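Local coordinates for endoglucanase family 5 (Clostridium acetobutylicum ATCC 824, PDB 6PZ7), which probably hydrolyses internal beta-1,4 linkages of cellulose and related plant polysaccharides, as a broad-specificity endoglucanase of glycoside hydrolase family 5, subfamily 4, at residues Pro109-Glu114 with Ser163-Asn168. Residues are numbered along the deposited sequence; the frame is centred on the assembly and turned at random. Where two conformers were deposited one is given.
Sequences PTYNKE and SRDVIN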
# COMPACT_ATOMS: atom_id res chain seq x y z
N PRO A 109 -10.57 5.10 -14.28
CA PRO A 109 -11.93 4.94 -13.71
C PRO A 109 -12.92 5.99 -14.21
O PRO A 109 -13.39 6.87 -13.47
CB PRO A 109 -11.68 5.02 -12.20
CG PRO A 109 -10.49 5.91 -12.08
CD PRO A 109 -9.59 5.48 -13.25
N THR A 110 -13.29 5.87 -15.49
CA THR A 110 -14.42 6.60 -16.06
C THR A 110 -15.35 5.58 -16.73
O THR A 110 -14.91 4.51 -17.16
CB THR A 110 -14.00 7.66 -17.10
OG1 THR A 110 -13.43 6.99 -18.22
CG2 THR A 110 -13.07 8.68 -16.52
N TYR A 111 -16.62 5.95 -16.90
CA TYR A 111 -17.53 5.07 -17.61
C TYR A 111 -17.06 4.85 -19.05
O TYR A 111 -17.16 3.73 -19.60
CB TYR A 111 -18.96 5.62 -17.62
CG TYR A 111 -19.58 5.72 -16.24
CD1 TYR A 111 -19.58 4.63 -15.35
CD2 TYR A 111 -20.17 6.90 -15.80
CE1 TYR A 111 -20.19 4.72 -14.13
CE2 TYR A 111 -20.74 6.99 -14.56
CZ TYR A 111 -20.77 5.91 -13.72
OH TYR A 111 -21.32 6.01 -12.48
N ASN A 112 -16.49 5.87 -19.66
CA ASN A 112 -16.04 5.77 -21.03
C ASN A 112 -14.90 4.76 -21.18
O ASN A 112 -14.89 4.01 -22.16
CB ASN A 112 -15.61 7.15 -21.50
CG ASN A 112 -14.98 7.14 -22.86
OD1 ASN A 112 -13.79 7.52 -22.99
ND2 ASN A 112 -15.71 6.74 -23.86
N LYS A 113 -13.94 4.74 -20.23
CA LYS A 113 -12.78 3.85 -20.32
C LYS A 113 -12.98 2.53 -19.59
O LYS A 113 -12.10 1.65 -19.69
CB LYS A 113 -11.53 4.53 -19.77
CG LYS A 113 -11.13 5.80 -20.51
CD LYS A 113 -10.52 5.60 -21.89
CE LYS A 113 -9.84 6.90 -22.35
NZ LYS A 113 -9.41 6.88 -23.78
N GLU A 114 -14.11 2.35 -18.91
CA GLU A 114 -14.29 1.23 -17.99
C GLU A 114 -14.13 -0.12 -18.69
O GLU A 114 -13.47 -1.01 -18.17
CB GLU A 114 -15.66 1.33 -17.33
CG GLU A 114 -16.03 0.19 -16.39
CD GLU A 114 -17.49 0.24 -16.02
OE1 GLU A 114 -18.06 1.36 -15.97
OE2 GLU A 114 -18.08 -0.85 -15.83
N SER A 163 -16.18 8.22 -10.83
CA SER A 163 -14.95 7.45 -10.67
C SER A 163 -15.00 6.52 -9.48
O SER A 163 -14.45 5.42 -9.53
CB SER A 163 -13.73 8.38 -10.64
OG SER A 163 -13.88 9.49 -9.73
N ARG A 164 -15.67 6.93 -8.39
CA ARG A 164 -15.85 6.03 -7.25
C ARG A 164 -16.65 4.79 -7.64
O ARG A 164 -16.33 3.66 -7.23
CB ARG A 164 -16.46 6.79 -6.07
CG ARG A 164 -15.54 7.84 -5.49
CD ARG A 164 -16.06 8.45 -4.23
NE ARG A 164 -17.32 9.20 -4.37
CZ ARG A 164 -17.41 10.49 -4.59
NH1 ARG A 164 -16.33 11.23 -4.76
NH2 ARG A 164 -18.61 11.06 -4.68
N ASP A 165 -17.69 4.97 -8.46
CA ASP A 165 -18.47 3.85 -8.97
C ASP A 165 -17.59 2.90 -9.77
O ASP A 165 -17.59 1.68 -9.54
CB ASP A 165 -19.63 4.41 -9.80
CG ASP A 165 -20.65 3.38 -10.20
OD1 ASP A 165 -20.73 2.26 -9.62
OD2 ASP A 165 -21.41 3.70 -11.15
N VAL A 166 -16.82 3.44 -10.71
CA VAL A 166 -15.99 2.59 -11.57
C VAL A 166 -14.91 1.88 -10.76
O VAL A 166 -14.60 0.72 -11.02
CB VAL A 166 -15.44 3.38 -12.76
CG1 VAL A 166 -14.51 2.51 -13.60
CG2 VAL A 166 -16.59 3.93 -13.62
N ILE A 167 -14.33 2.53 -9.76
CA ILE A 167 -13.36 1.82 -8.93
C ILE A 167 -13.99 0.61 -8.26
O ILE A 167 -13.34 -0.43 -8.11
CB ILE A 167 -12.70 2.76 -7.93
CG1 ILE A 167 -11.75 3.69 -8.71
CG2 ILE A 167 -12.01 1.98 -6.81
CD1 ILE A 167 -11.35 4.85 -7.99
N ASN A 168 -15.23 0.70 -7.83
CA ASN A 168 -15.86 -0.47 -7.24
C ASN A 168 -15.91 -1.61 -8.25
O ASN A 168 -15.70 -2.78 -7.90
CB ASN A 168 -17.27 -0.15 -6.74
CG ASN A 168 -17.26 0.71 -5.48
OD1 ASN A 168 -16.34 0.61 -4.65
ND2 ASN A 168 -18.27 1.51 -5.31
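Val166 projects from helix 161-180 toward Pro109, Tyr111 and Glu114, where it forks. Its CB lies against the Pro109 backbone, 3.9 Å from Pro109 C. CG1, anti to its own backbone N (chi1 177°), continues to Pro109 CA at 3.5 Å and, in the conformer given for Glu114, also meets the aliphatic CB and CG of that residue. The other branch, CG2, reaches Tyr111 CD1 at 3.5 Å, approaching the ring obliquely. In the same conformer Glu114 OE1 comes near CG2, lies at the ring edge and forms a salt bridge with Lys169.

Past Val166, the tyrosine ends in a hydrogen bond: Tyr111 OH donates to Asp165 OD2 over 2.7 Å. The hydroxyl uses the anti lone pair of OD2, the one away from the other oxygen, and the carboxylate plane stands 79° from that of the ring. On the other flank, Pro109 CB packs on Ile167 CG1 at 3.7 Å. Pro109 O, buried without a hydrogen-bonding partner, receives a CA-H...O contact from Ser163 CA at 3.3 Å.

Thr110 N-caps helix 111-132, its OG1 accepting from Lys113 N, while Glu162 of the other helix accepts from Tyr111 N. The contact thus joins the N-terminal ends of two successive outer helices, those following strands 95-99 and 139-142, in the eightfold beta/alpha (TIM) barrel of family 5 glycoside hydrolases.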